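Local coordinates for Rik1-associated factor 1 (Schizosaccharomyces pombe, PDB 4O9D), which serves in the Clr4 methyltransferase complex, which contributes to establishing heterochromatin by methylating histone H3, this chain holding its WD-repeat propeller part, at residues N282-N288 against I339-Q345; G348-V352 against V362-R366. One frame throughout, in Å; residues are numbered along the deposited sequence.

Interaction 1. Residues N282-N288 against I339-Q345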
ATOM      1  N   ASN A 282       5.948  -4.154   9.432  1.00 23.16           N
ATOM      2  CA  ASN A 282       4.817  -3.676   8.629  1.00 22.67           C
ATOM      3  C   ASN A 282       5.277  -3.019   7.319  1.00 26.52           C
ATOM      4  O   ASN A 282       4.637  -3.208   6.281  1.00 22.74           O
ATOM      5  CB  ASN A 282       3.980  -2.637   9.389  1.00 25.49           C
ATOM      6  CG  ASN A 282       3.172  -3.232  10.544  1.00 29.07           C
ATOM      7  OD1 ASN A 282       2.926  -4.427  10.611  1.00 29.35           O
ATOM      8  ND2 ASN A 282       2.756  -2.373  11.455  1.00 29.77           N
ATOM      9  N   HIS A 283       6.357  -2.227   7.367  1.00 21.04           N
ATOM     10  CA  HIS A 283       6.767  -1.437   6.198  1.00 24.23           C
ATOM     11  C   HIS A 283       8.280  -1.260   6.152  1.00 23.45           C
ATOM     12  O   HIS A 283       8.894  -0.870   7.159  1.00 23.70           O
ATOM     13  CB  HIS A 283       6.131  -0.025   6.223  1.00 19.36           C
ATOM     14  CG  HIS A 283       4.637  -0.027   6.205  1.00 24.24           C
ATOM     15  ND1 HIS A 283       3.912  -0.334   5.077  1.00 27.04           N
ATOM     16  CD2 HIS A 283       3.727   0.222   7.184  1.00 20.76           C
ATOM     17  CE1 HIS A 283       2.618  -0.291   5.358  1.00 30.59           C
ATOM     18  NE2 HIS A 283       2.478   0.060   6.624  1.00 25.08           N
ATOM     19  N   ALA A 284       8.868  -1.514   4.986  1.00 17.87           N
ATOM     20  CA  ALA A 284      10.270  -1.171   4.737  1.00 19.20           C
ATOM     21  C   ALA A 284      10.339  -0.110   3.645  1.00 20.86           C
ATOM     22  O   ALA A 284       9.511  -0.133   2.714  1.00 20.41           O
ATOM     23  CB  ALA A 284      11.039  -2.409   4.306  1.00 18.97           C
ATOM     24  N   THR A 285      11.306   0.813   3.725  1.00 18.89           N
ATOM     25  CA  THR A 285      11.493   1.782   2.634  1.00 22.71           C
ATOM     26  C   THR A 285      12.967   1.987   2.296  1.00 24.32           C
ATOM     27  O   THR A 285      13.865   1.443   2.950  1.00 19.65           O
ATOM     28  CB  THR A 285      10.875   3.200   2.933  1.00 21.42           C
ATOM     29  OG1 THR A 285      11.719   3.911   3.852  1.00 21.94           O
ATOM     30  CG2 THR A 285       9.464   3.070   3.504  1.00 19.93           C
ATOM     31  N   ILE A 286      13.198   2.733   1.225  1.00 22.97           N
ATOM     32  CA  ILE A 286      14.519   3.272   0.940  1.00 24.41           C
ATOM     33  C   ILE A 286      14.361   4.776   0.888  1.00 20.18           C
ATOM     34  O   ILE A 286      13.387   5.255   0.302  1.00 21.40           O
ATOM     35  CB  ILE A 286      15.022   2.863  -0.459  1.00 25.09           C
ATOM     36  CG1 ILE A 286      15.086   1.347  -0.616  1.00 26.65           C
ATOM     37  CG2 ILE A 286      16.390   3.487  -0.706  1.00 22.59           C
ATOM     38  CD1 ILE A 286      15.143   0.898  -2.086  1.00 25.75           C
ATOM     39  N   SER A 287      15.329   5.524   1.407  1.00 20.00           N
ATOM     40  CA  SER A 287      15.277   6.985   1.316  1.00 23.52           C
ATOM     41  C   SER A 287      15.295   7.473  -0.124  1.00 25.70           C
ATOM     42  O   SER A 287      15.732   6.762  -1.026  1.00 23.62           O
ATOM     43  CB  SER A 287      16.440   7.648   2.092  1.00 27.92           C
ATOM     44  OG  SER A 287      17.699   7.332   1.509  1.00 28.36           O
ATOM     45  N   ASN A 288      14.791   8.691  -0.346  1.00 23.27           N
ATOM     46  CA  ASN A 288      14.887   9.307  -1.658  1.00 27.48           C
ATOM     47  C   ASN A 288      16.340   9.471  -2.107  1.00 23.76           C
ATOM     48  O   ASN A 288      16.614   9.416  -3.300  1.00 29.97           O
ATOM     49  CB  ASN A 288      14.172  10.658  -1.696  1.00 27.08           C
ATOM     50  CG  ASN A 288      12.648  10.519  -1.586  1.00 34.51           C
ATOM     51  OD1 ASN A 288      12.075   9.467  -1.917  1.00 25.79           O
ATOM     52  ND2 ASN A 288      11.989  11.582  -1.118  1.00 25.92           N
ATOM     53  N   ILE A 339       3.556   0.747  13.844  1.00 20.77           N
ATOM     54  CA  ILE A 339       3.685   1.729  12.774  1.00 21.57           C
ATOM     55  C   ILE A 339       2.907   1.327  11.497  1.00 25.29           C
ATOM     56  O   ILE A 339       3.274   0.344  10.840  1.00 22.78           O
ATOM     57  CB  ILE A 339       5.173   1.944  12.390  1.00 23.63           C
ATOM     58  CG1 ILE A 339       6.053   2.292  13.616  1.00 23.97           C
ATOM     59  CG2 ILE A 339       5.283   3.006  11.306  1.00 24.84           C
ATOM     60  CD1 ILE A 339       5.709   3.587  14.307  1.00 24.17           C
ATOM     61  N   ASN A 340       1.878   2.100  11.125  1.00 22.72           N
ATOM     62  CA  ASN A 340       1.086   1.820   9.917  1.00 25.17           C
ATOM     63  C   ASN A 340       1.246   2.844   8.788  1.00 26.00           C
ATOM     64  O   ASN A 340       0.590   2.752   7.737  1.00 26.19           O
ATOM     65  CB  ASN A 340      -0.393   1.735  10.256  1.00 23.11           C
ATOM     66  CG  ASN A 340      -0.790   0.385  10.796  1.00 31.40           C
ATOM     67  OD1 ASN A 340      -0.214  -0.643  10.426  1.00 30.42           O
ATOM     68  ND2 ASN A 340      -1.784   0.378  11.698  1.00 33.53           N
ATOM     69  N   MET A 341       2.066   3.845   9.026  1.00 19.18           N
ATOM     70  CA  MET A 341       2.378   4.836   8.017  1.00 21.86           C
ATOM     71  C   MET A 341       3.882   5.086   7.998  1.00 23.08           C
ATOM     72  O   MET A 341       4.470   5.365   9.037  1.00 20.17           O
ATOM     73  CB  MET A 341       1.668   6.159   8.339  1.00 21.49           C
ATOM     74  CG  MET A 341       2.244   7.334   7.566  1.00 24.36           C
ATOM     75  SD  MET A 341       1.504   8.911   8.021  1.00 34.35           S
ATOM     76  CE  MET A 341       2.143   9.908   6.699  1.00 26.40           C
ATOM     77  N   ALA A 342       4.507   4.986   6.827  1.00 21.29           N
ATOM     78  CA  ALA A 342       5.937   5.238   6.726  1.00 24.36           C
ATOM     79  C   ALA A 342       6.282   5.646   5.298  1.00 25.07           C
ATOM     80  O   ALA A 342       6.281   4.808   4.408  1.00 19.35           O
ATOM     81  CB  ALA A 342       6.736   3.993   7.141  1.00 24.27           C
ATOM     82  N   GLN A 343       6.568   6.932   5.090  1.00 21.56           N
ATOM     83  CA  GLN A 343       6.808   7.450   3.738  1.00 22.54           C
ATOM     84  C   GLN A 343       7.784   8.598   3.754  1.00 20.08           C
ATOM     85  O   GLN A 343       7.774   9.436   4.673  1.00 22.68           O
ATOM     86  CB  GLN A 343       5.495   7.960   3.099  1.00 26.29           C
ATOM     87  CG  GLN A 343       4.516   6.867   2.679  1.00 24.81           C
ATOM     88  CD  GLN A 343       3.441   7.368   1.717  1.00 32.54           C
ATOM     89  OE1 GLN A 343       3.314   8.570   1.470  1.00 29.51           O
ATOM     90  NE2 GLN A 343       2.664   6.435   1.162  1.00 31.27           N
ATOM     91  N   TRP A 344       8.589   8.661   2.707  1.00 19.76           N
ATOM     92  CA  TRP A 344       9.397   9.832   2.432  1.00 23.24           C
ATOM     93  C   TRP A 344       8.589  10.882   1.692  1.00 26.51           C
ATOM     94  O   TRP A 344       7.837  10.591   0.752  1.00 22.87           O
ATOM     95  CB  TRP A 344      10.644   9.443   1.644  1.00 26.58           C
ATOM     96  CG  TRP A 344      11.506   8.492   2.454  1.00 23.21           C
ATOM     97  CD1 TRP A 344      11.354   7.138   2.562  1.00 20.55           C
ATOM     98  CD2 TRP A 344      12.624   8.839   3.280  1.00 22.98           C
ATOM     99  NE1 TRP A 344      12.327   6.613   3.394  1.00 20.46           N
ATOM    100  CE2 TRP A 344      13.109   7.641   3.854  1.00 18.16           C
ATOM    101  CE3 TRP A 344      13.259  10.050   3.600  1.00 23.64           C
ATOM    102  CZ2 TRP A 344      14.194   7.620   4.715  1.00 24.78           C
ATOM    103  CZ3 TRP A 344      14.351  10.021   4.441  1.00 23.73           C
ATOM    104  CH2 TRP A 344      14.804   8.826   5.001  1.00 25.60           C
ATOM    105  N   GLN A 345       8.703  12.107   2.188  1.00 28.13           N
ATOM    106  CA  GLN A 345       8.130  13.277   1.544  1.00 31.11           C
ATOM    107  C   GLN A 345       8.457  13.258   0.055  1.00 29.72           C
ATOM    108  O   GLN A 345       9.626  13.308  -0.323  1.00 27.79           O
ATOM    109  CB  GLN A 345       8.747  14.531   2.183  1.00 30.53           C
ATOM    110  CG  GLN A 345       8.724  15.764   1.289  1.00 36.59           C
ATOM    111  CD  GLN A 345       7.601  16.701   1.653  1.00 40.18           C
ATOM    112  OE1 GLN A 345       7.643  17.366   2.687  1.00 38.29           O
ATOM    113  NE2 GLN A 345       6.571  16.744   0.815  1.00 42.25           N
TER
HETATM  114  O   HOH W   1       0.612  -1.083   7.878  1.00 31.32           O
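Strands 282-286 and 341-344 run nearly parallel, 9° between their directions, yet their axes come no closer than 7.6 Å. No backbone hydrogen bond joins them; side chains from two separate sheets meet between them. At one end the ND2 of N282 donates to the backbone O of I339 at 2.8 Å; the bond is straight (168°) and lies in the amide plane, though it meets the oxygen from above its carbonyl plane. The same ND2 is also bonded to the O of A337. Beside it the H283 ring brings its edge to the I339 O, and a water links its NE2 to OD1 of N340, whose ND2 is hydrogen-bonded to the O of I382. In the middle the small side chain of A342 suits the close approach, its CB 4.2 Å from the CB of H283.

W344 dominates the far end. Its NE1 donates to T285 OG1 at 2.8 Å, almost in the ring plane; OG1, held between the backbone N and carbonyl carbon of T285 (chi1 76°), is bonded to T294 OG1 as well. S287 lies over one face of the indole, its CB 3.6 Å from the six-membered ring's centroid in a CH-pi contact. N288 ND2, bonded to the O of G348, adds a weak bond to the Q345 O. Such packing of innermost strands from two successive four-stranded sheets is the blade-to-blade interface of a WD-repeat beta-propeller.

Interaction 2. Residues G348-V352 against V362-R366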
ATOM      1  N   GLY A 348      11.256  15.571  -1.541  1.00 37.00           N
ATOM      2  CA  GLY A 348      12.027  16.090  -0.422  1.00 33.37           C
ATOM      3  C   GLY A 348      12.948  15.056   0.217  1.00 30.83           C
ATOM      4  O   GLY A 348      13.230  14.010  -0.375  1.00 28.78           O
ATOM      5  N   ASN A 349      13.415  15.352   1.428  1.00 35.91           N
ATOM      6  CA  ASN A 349      14.279  14.435   2.170  1.00 33.55           C
ATOM      7  C   ASN A 349      13.792  14.087   3.580  1.00 24.53           C
ATOM      8  O   ASN A 349      14.446  13.346   4.306  1.00 28.74           O
ATOM      9  CB  ASN A 349      15.704  14.980   2.202  1.00 35.68           C
ATOM     10  CG  ASN A 349      16.377  14.910   0.846  1.00 37.47           C
ATOM     11  OD1 ASN A 349      16.442  13.840   0.218  1.00 32.81           O
ATOM     12  ND2 ASN A 349      16.852  16.050   0.367  1.00 39.06           N
ATOM     13  N   LEU A 350      12.624  14.571   3.960  1.00 24.29           N
ATOM     14  CA  LEU A 350      12.089  14.232   5.275  1.00 25.71           C
ATOM     15  C   LEU A 350      11.350  12.883   5.269  1.00 24.11           C
ATOM     16  O   LEU A 350      10.733  12.499   4.268  1.00 24.51           O
ATOM     17  CB  LEU A 350      11.140  15.325   5.761  1.00 27.49           C
ATOM     18  CG  LEU A 350      11.828  16.648   6.098  1.00 33.48           C
ATOM     19  CD1 LEU A 350      10.833  17.679   6.558  1.00 31.42           C
ATOM     20  CD2 LEU A 350      12.906  16.441   7.154  1.00 28.47           C
ATOM     21  N   PHE A 351      11.409  12.188   6.399  1.00 24.65           N
ATOM     22  CA  PHE A 351      10.740  10.902   6.569  1.00 24.47           C
ATOM     23  C   PHE A 351       9.564  11.134   7.518  1.00 25.31           C
ATOM     24  O   PHE A 351       9.654  11.933   8.459  1.00 24.68           O
ATOM     25  CB  PHE A 351      11.737   9.879   7.138  1.00 24.31           C
ATOM     26  CG  PHE A 351      11.181   8.472   7.298  1.00 24.45           C
ATOM     27  CD1 PHE A 351      10.671   7.770   6.206  1.00 20.65           C
ATOM     28  CD2 PHE A 351      11.232   7.835   8.532  1.00 21.25           C
ATOM     29  CE1 PHE A 351      10.183   6.482   6.363  1.00 19.93           C
ATOM     30  CE2 PHE A 351      10.775   6.531   8.698  1.00 24.45           C
ATOM     31  CZ  PHE A 351      10.239   5.848   7.601  1.00 22.13           C
ATOM     32  N   VAL A 352       8.453  10.468   7.240  1.00 21.83           N
ATOM     33  CA  VAL A 352       7.243  10.642   8.006  1.00 22.39           C
ATOM     34  C   VAL A 352       6.616   9.308   8.414  1.00 24.35           C
ATOM     35  O   VAL A 352       6.307   8.447   7.564  1.00 22.97           O
ATOM     36  CB  VAL A 352       6.187  11.454   7.203  1.00 22.87           C
ATOM     37  CG1 VAL A 352       4.961  11.697   8.051  1.00 20.67           C
ATOM     38  CG2 VAL A 352       6.782  12.760   6.714  1.00 21.62           C
ATOM     39  N   VAL A 362       7.656  13.686  12.198  1.00 19.48           N
ATOM     40  CA  VAL A 362       8.486  14.083  11.056  1.00 20.65           C
ATOM     41  C   VAL A 362       9.961  13.949  11.482  1.00 24.89           C
ATOM     42  O   VAL A 362      10.323  14.405  12.576  1.00 23.55           O
ATOM     43  CB  VAL A 362       8.195  15.535  10.575  1.00 21.49           C
ATOM     44  CG1 VAL A 362       9.062  15.907   9.370  1.00 19.86           C
ATOM     45  CG2 VAL A 362       6.696  15.733  10.238  1.00 25.42           C
ATOM     46  N   TRP A 363      10.779  13.311  10.632  1.00 21.38           N
ATOM     47  CA  TRP A 363      12.175  13.013  10.945  1.00 23.46           C
ATOM     48  C   TRP A 363      13.135  13.461   9.838  1.00 24.42           C
ATOM     49  O   TRP A 363      12.812  13.340   8.651  1.00 24.15           O
ATOM     50  CB  TRP A 363      12.374  11.505  11.146  1.00 21.91           C
ATOM     51  CG  TRP A 363      11.312  10.792  11.962  1.00 23.68           C
ATOM     52  CD1 TRP A 363      10.150  10.252  11.500  1.00 21.52           C
ATOM     53  CD2 TRP A 363      11.356  10.511  13.376  1.00 22.56           C
ATOM     54  NE1 TRP A 363       9.454   9.651  12.542  1.00 24.54           N
ATOM     55  CE2 TRP A 363      10.173   9.801  13.699  1.00 22.50           C
ATOM     56  CE3 TRP A 363      12.287  10.794  14.398  1.00 22.09           C
ATOM     57  CZ2 TRP A 363       9.887   9.364  14.996  1.00 24.55           C
ATOM     58  CZ3 TRP A 363      11.998  10.366  15.698  1.00 20.40           C
ATOM     59  CH2 TRP A 363      10.806   9.657  15.984  1.00 23.81           C
ATOM     60  N   ASP A 364      14.315  13.971  10.219  1.00 22.98           N
ATOM     61  CA  ASP A 364      15.409  14.202   9.255  1.00 22.75           C
ATOM     62  C   ASP A 364      16.631  13.368   9.655  1.00 28.55           C
ATOM     63  O   ASP A 364      17.298  13.661  10.644  1.00 27.27           O
ATOM     64  CB  ASP A 364      15.811  15.664   9.167  1.00 27.82           C
ATOM     65  CG  ASP A 364      16.708  15.943   7.972  1.00 34.07           C
ATOM     66  OD1 ASP A 364      17.496  15.046   7.583  1.00 36.01           O
ATOM     67  OD2 ASP A 364      16.606  17.044   7.396  1.00 33.08           O
ATOM     68  N   LEU A 365      16.903  12.324   8.882  1.00 32.26           N
ATOM     69  CA  LEU A 365      17.922  11.326   9.255  1.00 29.52           C
ATOM     70  C   LEU A 365      19.342  11.874   9.128  1.00 33.59           C
ATOM     71  O   LEU A 365      20.323  11.238   9.540  1.00 32.85           O
ATOM     72  CB  LEU A 365      17.742  10.063   8.405  1.00 32.38           C
ATOM     73  CG  LEU A 365      16.691   9.103   8.965  1.00 31.90           C
ATOM     74  CD1 LEU A 365      17.195   8.493  10.294  1.00 32.02           C
ATOM     75  CD2 LEU A 365      15.350   9.780   9.172  1.00 27.32           C
ATOM     76  N   ARG A 366      19.451  13.071   8.586  1.00 31.60           N
ATOM     77  CA  ARG A 366      20.752  13.698   8.433  1.00 36.19           C
ATOM     78  C   ARG A 366      21.115  14.537   9.688  1.00 40.57           C
ATOM     79  O   ARG A 366      22.211  15.096   9.783  1.00 39.27           O
ATOM     80  CB  ARG A 366      20.746  14.547   7.161  1.00 38.22           C
ATOM     81  CG  ARG A 366      20.255  13.780   5.914  1.00 42.09           C
ATOM     82  CD  ARG A 366      20.015  14.706   4.723  1.00 34.85           C
ATOM     83  NE  ARG A 366      18.803  15.518   4.873  1.00 36.79           N
ATOM     84  CZ  ARG A 366      18.520  16.590   4.129  1.00 40.62           C
ATOM     85  NH1 ARG A 366      19.360  16.998   3.183  1.00 44.20           N
ATOM     86  NH2 ARG A 366      17.404  17.268   4.328  1.00 37.57           N
TER
HETATM   87  O   HOH W   2      16.390  12.674   6.016  1.00 34.93           O
HETATM   88  O   HOH W   3      17.351  18.433   1.683  1.00 49.21           O
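One face of the R366 guanidinium carries the CB of N349, 3.5 Å above its plane and towards the rim, with the N349 amide turned 54° from it. The indole of W363 receives the backbone O of F351 at its edge, while the F351 side chain passes the indole at a slant, CD2 of F351 lying 4.0 Å from CD1 of W363. With NE and NH2, R366 grips D364 side-on: NE meets the syn lone pair of OD1 at 3.0 Å in a salt bridge, and NH2 reaches OD2. The bend at chi3 (-74°) folds the arginine back for this. OD1 also accepts the backbone N of R366, closing an Asx turn, and its two bonds probably help keep the carboxylate ionised. A water joins N349 ND2 to R366 NH1; another joins the O of N349 to the N of L365.

Just before this turn on the 362-366 side, the backbones pair: F351 N to W363 O (2.9 Å) and W363 N to F351 O (2.8 Å) make F351 and W363 an antiparallel hydrogen-bonded pair. Branched leucine and valine suit the buried neighbouring positions, where L350 CD1 packs on V362 CG1 at 3.8 Å and L350 CD2 lies against D364 CB. The indole NE1 is held by T353 OG1. This is the middle hairpin of a propeller blade, and W363-D364 supplies the Trp-Asp pair that gives WD repeats their name.

In the fold
Both contacts involve the blade formed by strands 341-344, 351-354, 359-363 and 371-377, and their centres lie about 10 Å apart. Interaction 1 closes before interaction 2 opens along the chain: the first sets the blade's innermost strand against the preceding blade, and the second pairs the two middle strands of the blade, 351-354 and 359-363. The centre of interaction 1 lies about 10 Å from the centre of the chain and that of interaction 2 about 20 Å. They meet directly, with Q343 O and V352 N 2.8 Å apart in a probable backbone hydrogen bond, and W344 CE2 packing 3.4 Å from F351 CD1, so the packing between blades runs directly into the strand pairing within one blade.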